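Local coordinates for protein N-acetyl-beta-D glucosaminidase (Rhizomucor miehei CAU432, PDB 4ZM6) that probably hydrolyses beta-linked N-acetylglucosamine as a family 3 glycoside hydrolase and carries a GCN5-related region that transfers acetyl from acetyl-CoA to glucosamine, at residues H610-L615 with G650-R655; A579-H584 with T600-V605. One frame throughout, in Å; residues are numbered along the deposited sequence.

Both contacts lie in the GCN5-related acetyltransferase domain and share one mixed sheet, in which strands 594-605 and 608-618 are antiparallel neighbours. Contact 1 is buried and reaches the acetyl end of acetyl-CoA; it joins strand 608-618 to the loop that leaves strand 646-649, largely through a side-chain amide. Contact 2 is partly buried and lies farther from the ligand. There the loop 579-584 rests on strand 594-605, with more backbone pairing and an apolar patch at its more exposed end. The two are coupled by Gln601, whose NE2 donates to Gln612 OE1, so one glutamine belongs to both.

Contact 1 (H610-L615 with G650-R655); sequences HGQLML and GSTYPR. With ACO (acetyl coenzyme *a), chain C.
Gln612 and Thr652 hold each other through a pair of hydrogen bonds. Gln612 OE1 accepts from Thr652 N at 3.1 Å, the donor standing 36° out of the carbonyl plane. The other branch, Gln612 NE2, donates to Thr652 OG1, also at 3.1 Å, and here the hydroxyl oxygen lies in the plane of the amide. OE1 has a further donor in Gln601 NE2, and these partners together fix the rotation of the carboxamide. Its chain, extended beyond CG, meets the Thr652 side chain at about a right angle.

Backbone pairing adds Gly650 N to Leu613 O, 2.8 Å. This bond lies beside the cofactor: Gly650 N is 3.5 Å from CH3 of acetyl coenzyme A, and Leu615 CA is 3.4 Å from its acetyl O. The strand carries a classic beta bulge here, two residues, Met614 and Leu615, standing opposite the single Ala599 of strand 594-605. A bulge in this strand beside the thioester is a recognised feature of GCN5-related acetyltransferases, in which the pantetheine arm of acetyl-CoA enters where this strand and the next part.

Farther out, Met614 CG passes 3.5 Å from Ser651 OG, and the chain bends at chi3 (70°), putting CE 4.3 Å from Pro654 CG. Ser651 OG donates to Pro654 O on an in-plane lone pair, a bond that closes across the cis peptide before Pro654. Arg655 approaches Thr652 O side-on, giving it bonds from both NE and NH2.

Strand 608-618 lies between strand 594-605, antiparallel to it, and strand 646-649, parallel to it. Thr652 and Arg655 also touch Trp835, and Arg655 NH1 forms a salt bridge with Asp834, so the loop connects this sheet to strand 830-836 of the second acetyltransferase-like region.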
ATOM      1  N   HIS A 610     -11.499   3.185 -18.864  1.00 63.36           N
ATOM      2  CA  HIS A 610     -12.840   3.619 -18.481  1.00 61.16           C
ATOM      3  C   HIS A 610     -13.236   2.932 -17.188  1.00 58.21           C
ATOM      4  O   HIS A 610     -13.225   1.706 -17.110  1.00 58.94           O
ATOM      5  CB  HIS A 610     -13.865   3.271 -19.563  1.00 62.55           C
ATOM      6  CG  HIS A 610     -13.895   4.235 -20.705  1.00 64.17           C
ATOM      7  ND1 HIS A 610     -15.045   4.887 -21.095  1.00 65.25           N
ATOM      8  CD2 HIS A 610     -12.917   4.660 -21.541  1.00 64.32           C
ATOM      9  CE1 HIS A 610     -14.775   5.671 -22.125  1.00 66.46           C
ATOM     10  NE2 HIS A 610     -13.490   5.553 -22.414  1.00 66.01           N
ATOM     11  N   GLY A 611     -13.585   3.723 -16.179  1.00 52.88           N
ATOM     12  CA  GLY A 611     -14.030   3.190 -14.906  1.00 50.18           C
ATOM     13  C   GLY A 611     -15.532   3.043 -14.923  1.00 49.36           C
ATOM     14  O   GLY A 611     -16.240   3.976 -15.286  1.00 50.94           O
ATOM     15  N   GLN A 612     -16.025   1.870 -14.543  1.00 47.11           N
ATOM     16  CA  GLN A 612     -17.453   1.635 -14.511  1.00 46.27           C
ATOM     17  C   GLN A 612     -17.868   1.360 -13.082  1.00 46.70           C
ATOM     18  O   GLN A 612     -17.327   0.459 -12.442  1.00 46.56           O
ATOM     19  CB  GLN A 612     -17.819   0.462 -15.410  1.00 46.75           C
ATOM     20  CG  GLN A 612     -17.378   0.632 -16.855  1.00 47.44           C
ATOM     21  CD  GLN A 612     -18.065  -0.344 -17.803  1.00 48.86           C
ATOM     22  OE1 GLN A 612     -18.481  -1.435 -17.405  1.00 49.11           O
ATOM     23  NE2 GLN A 612     -18.193   0.049 -19.066  1.00 48.37           N
ATOM     24  N   LEU A 613     -18.807   2.164 -12.579  1.00 46.99           N
ATOM     25  CA  LEU A 613     -19.371   1.971 -11.252  1.00 47.49           C
ATOM     26  C   LEU A 613     -20.564   1.047 -11.430  1.00 47.72           C
ATOM     27  O   LEU A 613     -21.667   1.487 -11.749  1.00 47.57           O
ATOM     28  CB  LEU A 613     -19.767   3.311 -10.624  1.00 48.53           C
ATOM     29  CG  LEU A 613     -19.902   3.358  -9.095  1.00 49.46           C
ATOM     30  CD1 LEU A 613     -20.081   4.785  -8.607  1.00 51.18           C
ATOM     31  CD2 LEU A 613     -21.066   2.525  -8.614  1.00 51.13           C
ATOM     32  N   MET A 614     -20.322  -0.244 -11.231  1.00 48.62           N
ATOM     33  CA  MET A 614     -21.295  -1.278 -11.573  1.00 49.39           C
ATOM     34  C   MET A 614     -22.500  -1.223 -10.648  1.00 47.60           C
ATOM     35  O   MET A 614     -23.637  -1.407 -11.077  1.00 48.02           O
ATOM     36  CB  MET A 614     -20.655  -2.671 -11.491  1.00 50.57           C
ATOM     37  CG  MET A 614     -19.489  -2.902 -12.444  1.00 50.82           C
ATOM     38  SD  MET A 614     -18.603  -4.437 -12.084  1.00 51.33           S
ATOM     39  CE  MET A 614     -19.822  -5.642 -12.595  1.00 52.97           C
ATOM     40  N   LEU A 615     -22.244  -0.988  -9.371  1.00 47.08           N
ATOM     41  CA  LEU A 615     -23.308  -0.989  -8.382  1.00 46.80           C
ATOM     42  C   LEU A 615     -22.859  -0.237  -7.138  1.00 47.86           C
ATOM     43  O   LEU A 615     -21.678  -0.271  -6.776  1.00 47.43           O
ATOM     44  CB  LEU A 615     -23.691  -2.425  -8.025  1.00 45.49           C
ATOM     45  CG  LEU A 615     -24.906  -2.620  -7.122  1.00 45.96           C
ATOM     46  CD1 LEU A 615     -26.191  -2.346  -7.881  1.00 47.25           C
ATOM     47  CD2 LEU A 615     -24.921  -4.030  -6.557  1.00 46.88           C
ATOM     48  N   GLY A 650     -23.234   2.474 -13.859  1.00 55.21           N
ATOM     49  CA  GLY A 650     -23.591   1.164 -14.380  1.00 53.71           C
ATOM     50  C   GLY A 650     -22.422   0.605 -15.156  1.00 52.48           C
ATOM     51  O   GLY A 650     -21.323   1.158 -15.114  1.00 55.15           O
ATOM     52  N   SER A 651     -22.647  -0.492 -15.867  1.00 50.80           N
ATOM     53  CA  SER A 651     -21.582  -1.110 -16.648  1.00 50.98           C
ATOM     54  C   SER A 651     -22.091  -1.617 -17.988  1.00 50.88           C
ATOM     55  O   SER A 651     -23.295  -1.679 -18.233  1.00 50.66           O
ATOM     56  CB  SER A 651     -20.923  -2.244 -15.853  1.00 52.03           C
ATOM     57  OG  SER A 651     -21.869  -2.962 -15.076  1.00 53.31           O
ATOM     58  N   THR A 652     -21.150  -1.961 -18.859  1.00 50.67           N
ATOM     59  CA  THR A 652     -21.462  -2.577 -20.142  1.00 48.96           C
ATOM     60  C   THR A 652     -21.540  -4.103 -19.970  1.00 48.89           C
ATOM     61  O   THR A 652     -22.639  -4.665 -19.941  1.00 50.63           O
ATOM     62  CB  THR A 652     -20.419  -2.190 -21.205  1.00 46.67           C
ATOM     63  OG1 THR A 652     -19.110  -2.381 -20.672  1.00 46.52           O
ATOM     64  CG2 THR A 652     -20.568  -0.732 -21.598  1.00 45.65           C
ATOM     65  N   TYR A 653     -20.384  -4.755 -19.819  1.00 46.85           N
ATOM     66  CA  TYR A 653     -20.320  -6.210 -19.655  1.00 46.05           C
ATOM     67  C   TYR A 653     -19.173  -6.620 -18.723  1.00 45.43           C
ATOM     68  O   TYR A 653     -18.024  -6.262 -18.978  1.00 45.81           O
ATOM     69  CB  TYR A 653     -20.117  -6.887 -21.020  1.00 46.65           C
ATOM     70  CG  TYR A 653     -20.604  -8.327 -21.061  1.00 46.73           C
ATOM     71  CD1 TYR A 653     -19.849  -9.356 -20.504  1.00 46.50           C
ATOM     72  CD2 TYR A 653     -21.830  -8.651 -21.641  1.00 45.35           C
ATOM     73  CE1 TYR A 653     -20.297 -10.666 -20.528  1.00 48.48           C
ATOM     74  CE2 TYR A 653     -22.286  -9.954 -21.669  1.00 45.99           C
ATOM     75  CZ  TYR A 653     -21.519 -10.960 -21.117  1.00 47.91           C
ATOM     76  OH  TYR A 653     -21.971 -12.262 -21.146  1.00 47.13           O
ATOM     77  N   PRO A 654     -19.470  -7.370 -17.643  1.00 44.00           N
ATOM     78  CA  PRO A 654     -20.777  -7.781 -17.114  1.00 43.93           C
ATOM     79  C   PRO A 654     -21.523  -6.613 -16.479  1.00 45.29           C
ATOM     80  O   PRO A 654     -20.989  -5.505 -16.413  1.00 47.27           O
ATOM     81  CB  PRO A 654     -20.423  -8.829 -16.050  1.00 43.63           C
ATOM     82  CG  PRO A 654     -19.026  -8.520 -15.648  1.00 43.57           C
ATOM     83  CD  PRO A 654     -18.358  -7.962 -16.874  1.00 43.90           C
ATOM     84  N   ARG A 655     -22.736  -6.861 -15.989  1.00 46.09           N
ATOM     85  CA  ARG A 655     -23.634  -5.767 -15.648  1.00 45.96           C
ATOM     86  C   ARG A 655     -24.842  -6.178 -14.830  1.00 45.84           C
ATOM     87  O   ARG A 655     -25.489  -7.172 -15.135  1.00 45.33           O
ATOM     88  CB  ARG A 655     -24.121  -5.122 -16.947  1.00 46.05           C
ATOM     89  CG  ARG A 655     -25.337  -4.221 -16.806  1.00 46.55           C
ATOM     90  CD  ARG A 655     -26.171  -4.174 -18.073  1.00 46.93           C
ATOM     91  NE  ARG A 655     -25.352  -4.154 -19.280  1.00 47.07           N
ATOM     92  CZ  ARG A 655     -25.849  -4.209 -20.511  1.00 47.74           C
ATOM     93  NH1 ARG A 655     -27.166  -4.257 -20.711  1.00 48.20           N
ATOM     94  NH2 ARG A 655     -25.023  -4.201 -21.549  1.00 47.10           N
TER
HETATM   95  N1A ACO C 901     -26.930  13.765   8.885  0.80 59.84           N
HETATM   96  C2A ACO C 901     -27.873  14.341   8.103  0.80 59.53           C
HETATM   97  N3A ACO C 901     -27.997  14.082   6.782  0.80 60.18           N
HETATM   98  C4A ACO C 901     -27.173  13.202   6.154  0.80 60.39           C
HETATM   99  C5A ACO C 901     -26.117  12.544   6.948  0.80 59.34           C
HETATM  100  C6A ACO C 901     -26.033  12.874   8.389  0.80 59.59           C
HETATM  101  N6A ACO C 901     -25.090  12.297   9.171  0.80 58.58           N
HETATM  102  N7A ACO C 901     -25.442  11.750   6.110  0.80 59.05           N
HETATM  103  C8A ACO C 901     -26.004  11.881   4.880  0.80 61.28           C
HETATM  104  N9A ACO C 901     -27.032  12.753   4.901  0.80 61.07           N
HETATM  105  C1B ACO C 901     -27.871  13.122   3.727  0.80 62.21           C
HETATM  106  C2B ACO C 901     -27.369  14.386   3.032  0.80 63.83           C
HETATM  107  O2B ACO C 901     -28.465  15.271   2.767  0.80 66.40           O
HETATM  108  C3B ACO C 901     -26.679  13.920   1.759  0.80 63.77           C
HETATM  109  O3B ACO C 901     -26.852  14.797   0.630  0.80 67.23           O
HETATM  110  P3B ACO C 901     -28.191  15.006  -0.266  0.80 68.97           P
HETATM  111  O7A ACO C 901     -28.130  13.920  -1.321  0.80 67.93           O
HETATM  112  O8A ACO C 901     -29.353  14.927   0.697  0.80 63.26           O
HETATM  113  O9A ACO C 901     -27.986  16.382  -0.834  0.80 67.29           O
HETATM  114  C4B ACO C 901     -27.218  12.509   1.533  0.80 60.63           C
HETATM  115  O4B ACO C 901     -27.825  12.068   2.757  0.80 60.51           O
HETATM  116  C5B ACO C 901     -26.112  11.555   1.099  0.80 56.48           C
HETATM  117  O5B ACO C 901     -26.481  10.246   1.510  0.80 49.89           O
HETATM  118  P1A ACO C 901     -25.409   9.180   2.036  0.80 44.53           P
HETATM  119  O1A ACO C 901     -25.805   8.806   3.445  0.80 43.14           O
HETATM  120  O2A ACO C 901     -23.996   9.612   1.748  0.80 40.38           O
HETATM  121  O3A ACO C 901     -25.811   8.032   0.990  0.80 41.16           O
HETATM  122  P2A ACO C 901     -26.597   6.722   1.462  0.80 38.98           P
HETATM  123  O4A ACO C 901     -25.761   6.038   2.518  0.80 39.63           O
HETATM  124  O5A ACO C 901     -28.022   7.078   1.777  0.80 38.66           O
HETATM  125  O6A ACO C 901     -26.565   5.879   0.097  0.80 39.62           O
HETATM  126  CBP ACO C 901     -27.642   5.350  -2.008  0.80 39.55           C
HETATM  127  CCP ACO C 901     -27.091   6.440  -1.105  0.80 39.55           C
HETATM  128  CDP ACO C 901     -26.522   4.404  -2.416  0.80 39.95           C
HETATM  129  CEP ACO C 901     -28.210   6.004  -3.258  0.80 40.03           C
HETATM  130  CAP ACO C 901     -28.727   4.618  -1.216  0.80 39.85           C
HETATM  131  OAP ACO C 901     -29.907   5.414  -1.180  0.80 39.54           O
HETATM  132  C9P ACO C 901     -29.053   3.256  -1.758  0.80 41.38           C
HETATM  133  O9P ACO C 901     -28.501   2.278  -1.271  0.80 44.57           O
HETATM  134  N8P ACO C 901     -29.951   3.154  -2.736  0.80 41.08           N
HETATM  135  C7P ACO C 901     -30.333   1.854  -3.251  0.80 39.71           C
HETATM  136  C6P ACO C 901     -31.098   1.934  -4.561  0.80 38.56           C
HETATM  137  C5P ACO C 901     -30.286   2.378  -5.764  0.80 37.60           C
HETATM  138  O5P ACO C 901     -30.924   2.912  -6.655  0.80 40.13           O
HETATM  139  N4P ACO C 901     -28.965   2.161  -5.864  0.80 35.28           N
HETATM  140  C3P ACO C 901     -28.203   2.525  -7.062  0.80 34.77           C
HETATM  141  C2P ACO C 901     -28.114   1.387  -8.086  0.80 35.05           C
HETATM  142  S1P ACO C 901     -27.693   1.947  -9.719  0.80 35.52           S
HETATM  143  C   ACO C 901     -26.034   1.901  -9.768  0.80 35.90           C
HETATM  144  O   ACO C 901     -25.392   1.619  -8.771  0.80 36.26           O
HETATM  145  CH3 ACO C 901     -25.372   2.225 -11.069  0.80 36.14           C

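Contact 2 (A579-H584 with T600-V605); sequences AKLQKH and TQIVVV
Leu581 lies obliquely over Ile602, its CD1 3.9 Å from Ile602 CG2. The same CD1 comes within 3.6 Å of Ile602 O. On the strand side, Ile602 also packs against His638 and Gln642 of helix 627-642.

Next to this patch the backbones pair. Ile602 N donates to Lys580 O at 3.2 Å, and Lys583 N to Thr600 O, where the donor sits 46° above the carbonyl plane. Thr600 O also receives a CA-H...O contact from Gln582 CA at 3.4 Å. The nearest CA pairs, Leu581 with Ile602, Gln582 with Gln601 and Lys583 with Thr600, run in opposite directions, as they do between strands 585-588 and 594-605; the irregular loop thus extends the antiparallel pairing of those two strands without being a strand.

Gln601 supplies the side-chain bond. With CG between the backbone N and the carbonyl carbon (chi1 79°), its extended chain brings OE1 to Lys580 N, 3.0 Å away with an N-H...O angle of 155°. At the other end the His584 ring turns its edge to Ala579 CB and Thr600 O, while Lys583 CB meets Thr600 CG2 at 3.9 Å.

All three hydrogen bonds use backbone N-H donors, and the ends of both lysine side chains lead away from the strand. Two of the three join backbone to backbone and no charged group takes part in them, so the polar part of the contact rests on neutral amides, with Gln601 dividing its amide between Lys580 and the neighbouring Gln612.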
ATOM      1  N   ALA A 579     -16.084  -9.369 -13.466  1.00 54.34           N
ATOM      2  CA  ALA A 579     -15.704  -7.973 -13.685  1.00 54.94           C
ATOM      3  C   ALA A 579     -14.211  -7.867 -13.945  1.00 55.00           C
ATOM      4  O   ALA A 579     -13.417  -8.464 -13.223  1.00 53.79           O
ATOM      5  CB  ALA A 579     -16.088  -7.123 -12.483  1.00 55.92           C
ATOM      6  N   LYS A 580     -13.846  -7.116 -14.983  1.00 57.71           N
ATOM      7  CA  LYS A 580     -12.448  -6.941 -15.379  1.00 59.28           C
ATOM      8  C   LYS A 580     -11.761  -5.921 -14.491  1.00 57.38           C
ATOM      9  O   LYS A 580     -12.360  -4.909 -14.125  1.00 57.27           O
ATOM     10  CB  LYS A 580     -12.351  -6.457 -16.828  1.00 65.12           C
ATOM     11  CG  LYS A 580     -12.669  -7.502 -17.884  1.00 68.95           C
ATOM     12  CD  LYS A 580     -12.252  -7.006 -19.265  1.00 72.60           C
ATOM     13  CE  LYS A 580     -12.571  -8.016 -20.360  1.00 75.24           C
ATOM     14  NZ  LYS A 580     -11.924  -9.342 -20.136  1.00 75.29           N
ATOM     15  N   LEU A 581     -10.494  -6.166 -14.169  1.00 54.85           N
ATOM     16  CA  LEU A 581      -9.739  -5.259 -13.307  1.00 53.53           C
ATOM     17  C   LEU A 581     -10.629  -4.798 -12.168  1.00 52.89           C
ATOM     18  O   LEU A 581     -10.730  -3.612 -11.881  1.00 54.81           O
ATOM     19  CB  LEU A 581      -9.244  -4.050 -14.103  1.00 51.96           C
ATOM     20  CG  LEU A 581      -8.309  -4.367 -15.268  1.00 51.32           C
ATOM     21  CD1 LEU A 581      -7.954  -3.099 -16.024  1.00 50.62           C
ATOM     22  CD2 LEU A 581      -7.059  -5.072 -14.775  1.00 50.96           C
ATOM     23  N   GLN A 582     -11.283  -5.757 -11.530  1.00 52.72           N
ATOM     24  CA  GLN A 582     -12.299  -5.452 -10.546  1.00 53.69           C
ATOM     25  C   GLN A 582     -11.687  -4.801  -9.329  1.00 53.02           C
ATOM     26  O   GLN A 582     -10.508  -4.987  -9.043  1.00 53.33           O
ATOM     27  CB  GLN A 582     -13.050  -6.719 -10.120  1.00 55.28           C
ATOM     28  CG  GLN A 582     -12.244  -7.702  -9.282  1.00 55.99           C
ATOM     29  CD  GLN A 582     -13.088  -8.848  -8.776  1.00 57.45           C
ATOM     30  OE1 GLN A 582     -13.167  -9.094  -7.573  1.00 58.33           O
ATOM     31  NE2 GLN A 582     -13.741  -9.548  -9.692  1.00 59.91           N
ATOM     32  N   LYS A 583     -12.506  -4.030  -8.624  1.00 53.33           N
ATOM     33  CA  LYS A 583     -12.168  -3.563  -7.291  1.00 50.94           C
ATOM     34  C   LYS A 583     -13.456  -3.274  -6.535  1.00 48.84           C
ATOM     35  O   LYS A 583     -13.981  -2.172  -6.603  1.00 50.12           O
ATOM     36  CB  LYS A 583     -11.271  -2.327  -7.353  1.00 50.16           C
ATOM     37  CG  LYS A 583     -10.791  -1.861  -5.995  1.00 50.84           C
ATOM     38  CD  LYS A 583      -9.762  -2.808  -5.391  1.00 51.67           C
ATOM     39  CE  LYS A 583      -8.351  -2.405  -5.787  1.00 51.62           C
ATOM     40  NZ  LYS A 583      -7.333  -3.366  -5.283  1.00 52.48           N
ATOM     41  N   HIS A 584     -13.961  -4.285  -5.831  1.00 47.24           N
ATOM     42  CA  HIS A 584     -15.187  -4.160  -5.054  1.00 47.55           C
ATOM     43  C   HIS A 584     -14.859  -3.920  -3.588  1.00 48.85           C
ATOM     44  O   HIS A 584     -13.841  -4.397  -3.082  1.00 49.48           O
ATOM     45  CB  HIS A 584     -16.038  -5.420  -5.192  1.00 48.02           C
ATOM     46  CG  HIS A 584     -16.199  -5.881  -6.605  1.00 48.65           C
ATOM     47  ND1 HIS A 584     -16.531  -7.175  -6.937  1.00 48.07           N
ATOM     48  CD2 HIS A 584     -16.040  -5.222  -7.775  1.00 48.30           C
ATOM     49  CE1 HIS A 584     -16.590  -7.286  -8.250  1.00 47.65           C
ATOM     50  NE2 HIS A 584     -16.295  -6.116  -8.782  1.00 48.07           N
ATOM     51  N   THR A 600     -17.325  -2.426  -9.100  1.00 46.72           N
ATOM     52  CA  THR A 600     -16.407  -1.571  -9.846  1.00 47.25           C
ATOM     53  C   THR A 600     -15.541  -2.386 -10.813  1.00 46.25           C
ATOM     54  O   THR A 600     -15.017  -3.435 -10.452  1.00 43.88           O
ATOM     55  CB  THR A 600     -15.509  -0.785  -8.858  1.00 46.73           C
ATOM     56  OG1 THR A 600     -16.082   0.499  -8.617  1.00 48.56           O
ATOM     57  CG2 THR A 600     -14.087  -0.590  -9.378  1.00 46.69           C
ATOM     58  N   GLN A 601     -15.391  -1.886 -12.035  1.00 47.27           N
ATOM     59  CA  GLN A 601     -14.506  -2.497 -13.023  1.00 49.15           C
ATOM     60  C   GLN A 601     -13.887  -1.427 -13.916  1.00 50.95           C
ATOM     61  O   GLN A 601     -14.392  -0.306 -13.990  1.00 52.29           O
ATOM     62  CB  GLN A 601     -15.248  -3.568 -13.847  1.00 49.14           C
ATOM     63  CG  GLN A 601     -16.161  -3.091 -14.972  1.00 48.22           C
ATOM     64  CD  GLN A 601     -16.508  -4.210 -15.956  1.00 49.72           C
ATOM     65  OE1 GLN A 601     -16.090  -5.360 -15.793  1.00 49.00           O
ATOM     66  NE2 GLN A 601     -17.271  -3.873 -16.988  1.00 50.07           N
ATOM     67  N   ILE A 602     -12.779  -1.771 -14.567  1.00 52.98           N
ATOM     68  CA  ILE A 602     -12.105  -0.863 -15.493  1.00 54.48           C
ATOM     69  C   ILE A 602     -11.939  -1.558 -16.838  1.00 54.89           C
ATOM     70  O   ILE A 602     -11.427  -2.676 -16.911  1.00 56.76           O
ATOM     71  CB  ILE A 602     -10.730  -0.404 -14.956  1.00 54.43           C
ATOM     72  CG1 ILE A 602     -10.917   0.544 -13.774  1.00 54.00           C
ATOM     73  CG2 ILE A 602      -9.923   0.296 -16.044  1.00 55.18           C
ATOM     74  CD1 ILE A 602      -9.643   0.830 -13.005  1.00 55.21           C
ATOM     75  N   VAL A 603     -12.375  -0.877 -17.893  1.00 56.10           N
ATOM     76  CA  VAL A 603     -12.360  -1.414 -19.249  1.00 59.24           C
ATOM     77  C   VAL A 603     -11.660  -0.419 -20.162  1.00 61.88           C
ATOM     78  O   VAL A 603     -11.744   0.788 -19.952  1.00 65.26           O
ATOM     79  CB  VAL A 603     -13.801  -1.666 -19.746  1.00 58.77           C
ATOM     80  CG1 VAL A 603     -13.851  -1.850 -21.257  1.00 60.04           C
ATOM     81  CG2 VAL A 603     -14.388  -2.881 -19.048  1.00 58.72           C
ATOM     82  N   VAL A 604     -10.970  -0.930 -21.176  1.00 65.21           N
ATOM     83  CA  VAL A 604     -10.301  -0.085 -22.157  1.00 67.07           C
ATOM     84  C   VAL A 604     -11.168   0.088 -23.413  1.00 70.92           C
ATOM     85  O   VAL A 604     -11.610  -0.895 -24.007  1.00 69.12           O
ATOM     86  CB  VAL A 604      -8.935  -0.676 -22.545  1.00 64.91           C
ATOM     87  CG1 VAL A 604      -8.253   0.208 -23.572  1.00 65.94           C
ATOM     88  CG2 VAL A 604      -8.059  -0.838 -21.310  1.00 63.39           C
ATOM     89  N   VAL A 605     -11.408   1.344 -23.793  1.00 76.23           N
ATOM     90  CA  VAL A 605     -12.174   1.695 -25.000  1.00 79.83           C
ATOM     91  C   VAL A 605     -11.432   2.809 -25.743  1.00 83.53           C
ATOM     92  O   VAL A 605     -11.172   3.869 -25.173  1.00 87.77           O
ATOM     93  CB  VAL A 605     -13.598   2.192 -24.649  1.00 79.74           C
ATOM     94  CG1 VAL A 605     -14.361   2.586 -25.909  1.00 79.05           C
ATOM     95  CG2 VAL A 605     -14.363   1.135 -23.859  1.00 79.73           C
TER